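Local coordinates for protein AvrL567-A (Melampsora lini, PDB 2OPC) that serves as a flax rust avirulence protein, a secreted fungal effector probably recognised inside flax cells by matching plant disease resistance proteins, at residues G14-Y19 / V26-L31; P44-I49 / F59-A64. One frame throughout, in Å; residues are numbered along the deposited sequence.

Both interactions join the two antiparallel sheets of one beta-sandwich, and their centres lie about 8 Å apart. Interaction 1 comes first along the chain and pairs strand 16-19 of the four-stranded sheet with strand 25-28 of the three-stranded sheet, an outer strand of each. Interaction 2 follows, pairing the outer strand 44-48 with the inner strand 58-63. Strand 32-36, between 25-28 and 44-48, links the two on one side; there Leu31 O and Ile49 N, 2.8 Å apart, probably share a hydrogen bond. Leu31 CD1 also packs 3.7 Å from Phe59 CZ. The contacts thus form neighbouring parts of one continuous interior between the sheets.

Interaction 1 (G14-Y19 / V26-L31)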
ATOM      1  N   GLY A  14       0.087  11.456   6.370  1.00 32.25           N
ATOM      2  CA  GLY A  14      -0.488  11.293   5.049  1.00 30.07           C
ATOM      3  C   GLY A  14      -0.757   9.841   4.708  1.00 28.67           C
ATOM      4  O   GLY A  14      -1.130   9.517   3.580  1.00 28.69           O
ATOM      5  N   TYR A  15      -0.568   8.963   5.687  1.00 28.36           N
ATOM      6  CA  TYR A  15      -0.732   7.529   5.474  1.00 27.84           C
ATOM      7  C   TYR A  15      -2.193   7.122   5.534  1.00 27.65           C
ATOM      8  O   TYR A  15      -2.974   7.740   6.290  1.00 29.88           O
ATOM      9  CB  TYR A  15       0.017   6.715   6.531  1.00 28.69           C
ATOM     10  CG  TYR A  15       1.525   6.627   6.355  1.00 27.47           C
ATOM     11  CD1 TYR A  15       2.078   5.897   5.305  1.00 27.07           C
ATOM     12  CD2 TYR A  15       2.384   7.221   7.255  1.00 27.41           C
ATOM     13  CE1 TYR A  15       3.430   5.771   5.146  1.00 27.50           C
ATOM     14  CE2 TYR A  15       3.772   7.098   7.106  1.00 28.38           C
ATOM     15  CZ  TYR A  15       4.264   6.344   6.032  1.00 27.97           C
ATOM     16  OH  TYR A  15       5.635   6.248   5.891  1.00 33.57           O
ATOM     17  N   THR A  16      -2.536   6.084   4.786  1.00 28.15           N
ATOM     18  CA  THR A  16      -3.828   5.430   4.897  1.00 27.75           C
ATOM     19  C   THR A  16      -3.654   4.117   5.668  1.00 28.34           C
ATOM     20  O   THR A  16      -2.726   3.356   5.385  1.00 28.63           O
ATOM     21  CB  THR A  16      -4.369   5.126   3.487  1.00 28.65           C
ATOM     22  OG1 THR A  16      -4.554   6.368   2.778  1.00 30.60           O
ATOM     23  CG2 THR A  16      -5.685   4.360   3.512  1.00 30.62           C
ATOM     24  N   ARG A  17      -4.515   3.875   6.653  1.00 27.72           N
ATOM     25  CA  ARG A  17      -4.530   2.558   7.300  1.00 27.85           C
ATOM     26  C   ARG A  17      -5.183   1.508   6.410  1.00 29.15           C
ATOM     27  O   ARG A  17      -6.291   1.709   5.884  1.00 31.83           O
ATOM     28  CB  ARG A  17      -5.282   2.634   8.619  1.00 28.40           C
ATOM     29  CG  ARG A  17      -4.628   3.591   9.591  1.00 27.04           C
ATOM     30  CD  ARG A  17      -5.326   3.431  10.956  1.00 28.45           C
ATOM     31  NE  ARG A  17      -4.741   4.255  12.003  1.00 29.36           N
ATOM     32  CZ  ARG A  17      -5.112   4.193  13.283  1.00 31.73           C
ATOM     33  NH1 ARG A  17      -6.050   3.325  13.646  1.00 33.79           N
ATOM     34  NH2 ARG A  17      -4.527   4.971  14.179  1.00 35.17           N
ATOM     35  N   PHE A  18      -4.490   0.395   6.231  1.00 28.47           N
ATOM     36  CA  PHE A  18      -5.048  -0.718   5.454  1.00 28.93           C
ATOM     37  C   PHE A  18      -5.040  -1.927   6.388  1.00 29.96           C
ATOM     38  O   PHE A  18      -3.983  -2.443   6.759  1.00 28.98           O
ATOM     39  CB  PHE A  18      -4.192  -0.923   4.190  1.00 28.77           C
ATOM     40  CG  PHE A  18      -4.663  -2.043   3.276  1.00 28.80           C
ATOM     41  CD1 PHE A  18      -6.006  -2.175   2.977  1.00 29.65           C
ATOM     42  CD2 PHE A  18      -3.744  -2.944   2.726  1.00 33.51           C
ATOM     43  CE1 PHE A  18      -6.433  -3.170   2.108  1.00 30.51           C
ATOM     44  CE2 PHE A  18      -4.189  -3.978   1.848  1.00 33.95           C
ATOM     45  CZ  PHE A  18      -5.548  -4.051   1.576  1.00 31.82           C
ATOM     46  N   TYR A  19      -6.260  -2.330   6.773  1.00 29.71           N
ATOM     47  CA  TYR A  19      -6.427  -3.342   7.808  1.00 30.29           C
ATOM     48  C   TYR A  19      -6.206  -4.783   7.341  1.00 29.75           C
ATOM     49  O   TYR A  19      -6.518  -5.113   6.214  1.00 29.14           O
ATOM     50  CB  TYR A  19      -7.806  -3.174   8.473  1.00 31.64           C
ATOM     51  CG  TYR A  19      -7.791  -2.041   9.467  1.00 33.36           C
ATOM     52  CD1 TYR A  19      -7.408  -2.261  10.784  1.00 34.74           C
ATOM     53  CD2 TYR A  19      -8.078  -0.738   9.074  1.00 34.96           C
ATOM     54  CE1 TYR A  19      -7.350  -1.206  11.719  1.00 34.38           C
ATOM     55  CE2 TYR A  19      -8.039   0.333  10.005  1.00 35.23           C
ATOM     56  CZ  TYR A  19      -7.655   0.079  11.306  1.00 33.90           C
ATOM     57  OH  TYR A  19      -7.606   1.104  12.233  1.00 36.40           O
ATOM     58  N   VAL A  26      -8.973  -0.152   0.234  1.00 27.99           N
ATOM     59  CA  VAL A  26      -8.806   1.285   0.450  1.00 28.45           C
ATOM     60  C   VAL A  26      -8.434   1.986  -0.854  1.00 28.24           C
ATOM     61  O   VAL A  26      -8.182   1.301  -1.873  1.00 27.77           O
ATOM     62  CB  VAL A  26      -7.775   1.628   1.547  1.00 28.37           C
ATOM     63  CG1 VAL A  26      -8.188   1.071   2.904  1.00 30.39           C
ATOM     64  CG2 VAL A  26      -6.359   1.164   1.223  1.00 29.52           C
ATOM     65  N   ILE A  27      -8.400   3.324  -0.837  1.00 28.95           N
ATOM     66  CA  ILE A  27      -7.974   4.126  -1.981  1.00 29.28           C
ATOM     67  C   ILE A  27      -6.899   5.096  -1.533  1.00 28.92           C
ATOM     68  O   ILE A  27      -7.046   5.742  -0.478  1.00 30.33           O
ATOM     69  CB  ILE A  27      -9.151   4.853  -2.607  1.00 29.71           C
ATOM     70  CG1 ILE A  27     -10.167   3.861  -3.141  1.00 29.95           C
ATOM     71  CG2 ILE A  27      -8.664   5.724  -3.772  1.00 30.15           C
ATOM     72  CD1 ILE A  27     -11.492   4.514  -3.549  1.00 34.61           C
ATOM     73  N   LEU A  28      -5.819   5.177  -2.289  1.00 28.71           N
ATOM     74  CA  LEU A  28      -4.721   6.092  -1.993  1.00 27.99           C
ATOM     75  C   LEU A  28      -4.776   7.297  -2.902  1.00 29.45           C
ATOM     76  O   LEU A  28      -4.742   7.160  -4.138  1.00 28.42           O
ATOM     77  CB  LEU A  28      -3.385   5.376  -2.176  1.00 28.42           C
ATOM     78  CG  LEU A  28      -3.213   4.026  -1.483  1.00 28.67           C
ATOM     79  CD1 LEU A  28      -1.841   3.454  -1.733  1.00 29.77           C
ATOM     80  CD2 LEU A  28      -3.470   4.183   0.050  1.00 29.66           C
ATOM     81  N   SER A  29      -4.915   8.484  -2.288  1.00 28.55           N
ATOM     82  CA  SER A  29      -4.854   9.772  -3.019  1.00 28.69           C
ATOM     83  C   SER A  29      -5.906   9.905  -4.121  1.00 28.22           C
ATOM     84  O   SER A  29      -5.744  10.720  -5.016  1.00 28.52           O
ATOM     85  CB  SER A  29      -3.448  10.007  -3.558  1.00 29.77           C
ATOM     86  OG  SER A  29      -2.504  10.072  -2.499  1.00 32.24           O
ATOM     87  N   GLY A  30      -6.974   9.123  -4.059  1.00 29.36           N
ATOM     88  CA  GLY A  30      -7.942   9.120  -5.150  1.00 29.68           C
ATOM     89  C   GLY A  30      -7.441   8.546  -6.464  1.00 29.35           C
ATOM     90  O   GLY A  30      -8.103   8.677  -7.532  1.00 31.74           O
ATOM     91  N   LEU A  31      -6.295   7.877  -6.409  1.00 27.71           N
ATOM     92  CA  LEU A  31      -5.645   7.441  -7.634  1.00 28.24           C
ATOM     93  C   LEU A  31      -5.585   5.938  -7.798  1.00 27.69           C
ATOM     94  O   LEU A  31      -5.634   5.439  -8.939  1.00 27.68           O
ATOM     95  CB  LEU A  31      -4.203   7.950  -7.702  1.00 28.88           C
ATOM     96  CG  LEU A  31      -4.040   9.482  -7.703  1.00 29.78           C
ATOM     97  CD1 LEU A  31      -2.559   9.883  -7.749  1.00 30.85           C
ATOM     98  CD2 LEU A  31      -4.779  10.148  -8.859  1.00 30.61           C
TER
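Thr16, Phe18, Val26 and Leu28 make a side-chain packing contact along one margin of the beta-sandwich, where an outer strand of each sheet meets the other. Strands 16-19 and 26-28 run roughly antiparallel, at 150°, but their axes stay 8.0 Å apart and the gap is filled mainly by side chains. Thr16 lies across from Leu28, and Phe18 from Val26. Each strand has its backbone partners within its own sheet: Thr16 and Phe18 bond to Ile121 and Ile119, Val26 to Val34.

Val26 is wedged into the other strand. Its CB meets Thr16 CG2 tip to tip at 4.0 Å, the threonine methyl having been turned there by lying anti to its backbone N. Both valine methyls then approach one corner of the Phe18 ring from the same side of its plane, CG2 obliquely, with CG2 3.8 Å and CG1 3.9 Å from Phe18 CD1. That ring hangs inward because its CG lies anti to the backbone N (chi1 -179°), which also lets it stack on Trp36 and touch Ile119.

Leu28 slants across Thr16 rather than meeting it head-on. Leu28 CD2 lies 3.7 Å from Thr16 CB, and its side chain continues toward Leu123, deeper between the sheets. Just beyond it the chain reverses: Ser29 and Gly30, both with positive phi, form the type I' turn of the hairpin into strand 32-36, closed by the 2.8 Å hydrogen bond from Leu31 N to Leu28 O.

Alternation along the strands turns Arg17 and Ile27 away from this packing, and the Arg17 guanidinium forms a salt bridge with Asp111. The backbone of Arg17 still takes part: Arg17 O sits 3.6 Å from Val26 CG1.

Interaction 2 (P44-I49 / F59-A64); sequences PLFKWI and FCVHIA. With CO (cobalt (II) ion), chain B.
Trp48 with Phe59 and Phe46 with Val61 form two apolar contacts across the interior of the beta-sandwich, between strand 44-48 of one sheet and strand 58-63 of the other. Phe59 CE2 comes to the edge of the indole, near its plane, 3.5 Å from Trp48 CZ3 and 3.7 Å from Trp48 CH2. The two six-membered rings are only 28° from parallel yet offset so strongly that one hardly covers the other, with centroids separated by 5.8 Å. Phe46 and Val61 approach from opposite directions, and Phe46 CZ meets Val61 CG1 at 3.9 Å.

Around these pairs, Trp48 NE1 donates to Gly51 O, which helps fix the indole's rotation, while Val32 packs against both Trp48 and Phe46. Val80 touches Phe46 and Val61, so strand 75-81 lines the same interior.

Phe59 and Val61 point inward, and the residues alternating with them carry a cobalt ion on the other face of the strand. Cys60 reaches it with SG anti to the backbone N (chi1 -169°). Because both side chains bind the one ion, Cys60 SG lies at the edge of the His62 ring, in its plane, and a third ligand atom comes from outside these two strands. The cobalt lies 2.3 Å from Cys60 SG and 2.0 Å from His62 NE2.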
ATOM      1  N   PRO A  44      -0.248  -6.275  -0.663  1.00 28.72           N
ATOM      2  CA  PRO A  44      -1.325  -5.533  -1.307  1.00 29.16           C
ATOM      3  C   PRO A  44      -1.218  -5.615  -2.815  1.00 29.06           C
ATOM      4  O   PRO A  44      -0.134  -5.760  -3.362  1.00 28.77           O
ATOM      5  CB  PRO A  44      -1.070  -4.089  -0.886  1.00 29.55           C
ATOM      6  CG  PRO A  44       0.388  -4.019  -0.620  1.00 31.45           C
ATOM      7  CD  PRO A  44       0.812  -5.384  -0.133  1.00 29.52           C
ATOM      8  N   LEU A  45      -2.370  -5.532  -3.483  1.00 28.65           N
ATOM      9  CA  LEU A  45      -2.475  -5.406  -4.938  1.00 28.38           C
ATOM     10  C   LEU A  45      -3.149  -4.077  -5.250  1.00 29.14           C
ATOM     11  O   LEU A  45      -3.936  -3.594  -4.446  1.00 30.46           O
ATOM     12  CB  LEU A  45      -3.305  -6.540  -5.575  1.00 27.85           C
ATOM     13  CG  LEU A  45      -2.742  -7.950  -5.308  1.00 28.36           C
ATOM     14  CD1 LEU A  45      -3.632  -8.983  -5.942  1.00 29.47           C
ATOM     15  CD2 LEU A  45      -1.295  -8.165  -5.807  1.00 28.80           C
ATOM     16  N   PHE A  46      -2.838  -3.511  -6.432  1.00 28.51           N
ATOM     17  CA  PHE A  46      -3.178  -2.123  -6.772  1.00 27.61           C
ATOM     18  C   PHE A  46      -3.850  -2.073  -8.124  1.00 28.11           C
ATOM     19  O   PHE A  46      -3.568  -2.848  -9.013  1.00 27.42           O
ATOM     20  CB  PHE A  46      -1.897  -1.311  -6.821  1.00 28.20           C
ATOM     21  CG  PHE A  46      -1.166  -1.315  -5.538  1.00 27.74           C
ATOM     22  CD1 PHE A  46      -1.487  -0.391  -4.516  1.00 29.21           C
ATOM     23  CD2 PHE A  46      -0.102  -2.198  -5.339  1.00 28.98           C
ATOM     24  CE1 PHE A  46      -0.787  -0.392  -3.319  1.00 28.59           C
ATOM     25  CE2 PHE A  46       0.597  -2.235  -4.110  1.00 28.62           C
ATOM     26  CZ  PHE A  46       0.275  -1.302  -3.105  1.00 28.28           C
ATOM     27  N   LYS A  47      -4.771  -1.125  -8.266  1.00 28.23           N
ATOM     28  CA  LYS A  47      -5.390  -0.840  -9.555  1.00 28.51           C
ATOM     29  C   LYS A  47      -5.662   0.652  -9.717  1.00 28.34           C
ATOM     30  O   LYS A  47      -6.260   1.283  -8.845  1.00 27.37           O
ATOM     31  CB  LYS A  47      -6.691  -1.631  -9.712  1.00 28.02           C
ATOM     32  CG  LYS A  47      -7.144  -1.800 -11.152  1.00 29.42           C
ATOM     33  CD  LYS A  47      -8.060  -3.003 -11.305  1.00 30.61           C
ATOM     34  CE  LYS A  47      -8.987  -2.843 -12.500  1.00 33.28           C
ATOM     35  NZ  LYS A  47      -9.878  -4.024 -12.674  1.00 31.47           N
ATOM     36  N   TRP A  48      -5.218   1.209 -10.838  1.00 28.41           N
ATOM     37  CA  TRP A  48      -5.367   2.635 -11.104  1.00 26.59           C
ATOM     38  C   TRP A  48      -6.813   2.982 -11.418  1.00 27.33           C
ATOM     39  O   TRP A  48      -7.411   2.368 -12.312  1.00 28.33           O
ATOM     40  CB  TRP A  48      -4.504   2.998 -12.313  1.00 27.02           C
ATOM     41  CG  TRP A  48      -4.565   4.451 -12.669  1.00 25.56           C
ATOM     42  CD1 TRP A  48      -5.376   5.030 -13.622  1.00 26.93           C
ATOM     43  CD2 TRP A  48      -3.788   5.521 -12.094  1.00 24.80           C
ATOM     44  NE1 TRP A  48      -5.138   6.374 -13.666  1.00 26.81           N
ATOM     45  CE2 TRP A  48      -4.180   6.706 -12.738  1.00 25.12           C
ATOM     46  CE3 TRP A  48      -2.778   5.589 -11.114  1.00 25.82           C
ATOM     47  CZ2 TRP A  48      -3.617   7.934 -12.443  1.00 23.94           C
ATOM     48  CZ3 TRP A  48      -2.214   6.799 -10.820  1.00 24.66           C
ATOM     49  CH2 TRP A  48      -2.635   7.979 -11.471  1.00 24.19           C
ATOM     50  N   ILE A  49      -7.328   3.986 -10.697  1.00 27.12           N
ATOM     51  CA  ILE A  49      -8.734   4.486 -10.875  1.00 27.46           C
ATOM     52  C   ILE A  49      -8.731   6.006 -10.893  1.00 29.33           C
ATOM     53  O   ILE A  49      -9.763   6.641 -10.571  1.00 29.99           O
ATOM     54  CB  ILE A  49      -9.693   4.027  -9.790  1.00 29.92           C
ATOM     55  CG1 ILE A  49      -9.132   4.352  -8.416  1.00 32.21           C
ATOM     56  CG2 ILE A  49      -9.995   2.562 -10.000  1.00 29.43           C
ATOM     57  CD1 ILE A  49     -10.162   4.519  -7.344  1.00 37.58           C
ATOM     58  N   PHE A  59       4.192   6.253  -9.393  1.00 26.94           N
ATOM     59  CA  PHE A  59       4.177   6.624  -7.970  1.00 27.15           C
ATOM     60  C   PHE A  59       4.931   5.586  -7.175  1.00 27.78           C
ATOM     61  O   PHE A  59       4.836   4.383  -7.448  1.00 28.62           O
ATOM     62  CB  PHE A  59       2.724   6.699  -7.467  1.00 27.37           C
ATOM     63  CG  PHE A  59       1.950   7.778  -8.141  1.00 27.48           C
ATOM     64  CD1 PHE A  59       1.912   9.073  -7.598  1.00 28.22           C
ATOM     65  CD2 PHE A  59       1.377   7.550  -9.399  1.00 27.87           C
ATOM     66  CE1 PHE A  59       1.269  10.116  -8.268  1.00 29.28           C
ATOM     67  CE2 PHE A  59       0.736   8.599 -10.076  1.00 28.93           C
ATOM     68  CZ  PHE A  59       0.699   9.867  -9.491  1.00 28.95           C
ATOM     69  N   CYS A  60       5.617   6.050  -6.144  1.00 27.63           N
ATOM     70  CA  CYS A  60       6.257   5.125  -5.227  1.00 28.20           C
ATOM     71  C   CYS A  60       5.293   4.842  -4.068  1.00 28.38           C
ATOM     72  O   CYS A  60       4.668   5.785  -3.542  1.00 28.51           O
ATOM     73  CB  CYS A  60       7.513   5.853  -4.735  1.00 29.78           C
ATOM     74  SG  CYS A  60       8.689   4.819  -3.804  1.00 29.70           S
ATOM     75  N   VAL A  61       5.200   3.558  -3.669  1.00 28.14           N
ATOM     76  CA  VAL A  61       4.283   3.157  -2.566  1.00 29.03           C
ATOM     77  C   VAL A  61       5.100   3.133  -1.292  1.00 29.31           C
ATOM     78  O   VAL A  61       5.996   2.276  -1.146  1.00 31.83           O
ATOM     79  CB  VAL A  61       3.652   1.794  -2.833  1.00 28.98           C
ATOM     80  CG1 VAL A  61       2.669   1.439  -1.734  1.00 30.38           C
ATOM     81  CG2 VAL A  61       2.961   1.800  -4.176  1.00 30.61           C
ATOM     82  N   HIS A  62       4.833   4.087  -0.416  1.00 28.20           N
ATOM     83  CA  HIS A  62       5.539   4.171   0.857  1.00 29.24           C
ATOM     84  C   HIS A  62       4.769   3.406   1.911  1.00 29.29           C
ATOM     85  O   HIS A  62       3.531   3.429   1.954  1.00 29.37           O
ATOM     86  CB  HIS A  62       5.741   5.647   1.244  1.00 29.16           C
ATOM     87  CG  HIS A  62       6.844   6.303   0.462  1.00 28.05           C
ATOM     88  ND1 HIS A  62       7.466   7.477   0.834  1.00 28.93           N
ATOM     89  CD2 HIS A  62       7.495   5.854  -0.642  1.00 30.22           C
ATOM     90  CE1 HIS A  62       8.415   7.748  -0.055  1.00 29.69           C
ATOM     91  NE2 HIS A  62       8.457   6.778  -0.945  1.00 31.55           N
ATOM     92  N   ILE A  63       5.546   2.746   2.771  1.00 28.96           N
ATOM     93  CA  ILE A  63       4.989   1.960   3.878  1.00 28.72           C
ATOM     94  C   ILE A  63       5.768   2.306   5.152  1.00 28.95           C
ATOM     95  O   ILE A  63       6.994   2.425   5.120  1.00 30.17           O
ATOM     96  CB  ILE A  63       5.065   0.437   3.573  1.00 28.40           C
ATOM     97  CG1 ILE A  63       4.381  -0.384   4.674  1.00 29.68           C
ATOM     98  CG2 ILE A  63       6.490  -0.036   3.338  1.00 31.01           C
ATOM     99  CD1 ILE A  63       3.964  -1.762   4.209  1.00 29.46           C
ATOM    100  N   ALA A  64       5.034   2.476   6.251  1.00 28.52           N
ATOM    101  CA  ALA A  64       5.669   2.778   7.545  1.00 27.67           C
ATOM    102  C   ALA A  64       6.150   1.495   8.205  1.00 27.52           C
ATOM    103  O   ALA A  64       5.617   0.407   7.955  1.00 27.94           O
ATOM    104  CB  ALA A  64       4.698   3.462   8.442  1.00 28.19           C
TER
HETATM  105 CO    CO B 201       9.744   6.333  -2.416  1.00 17.00          CO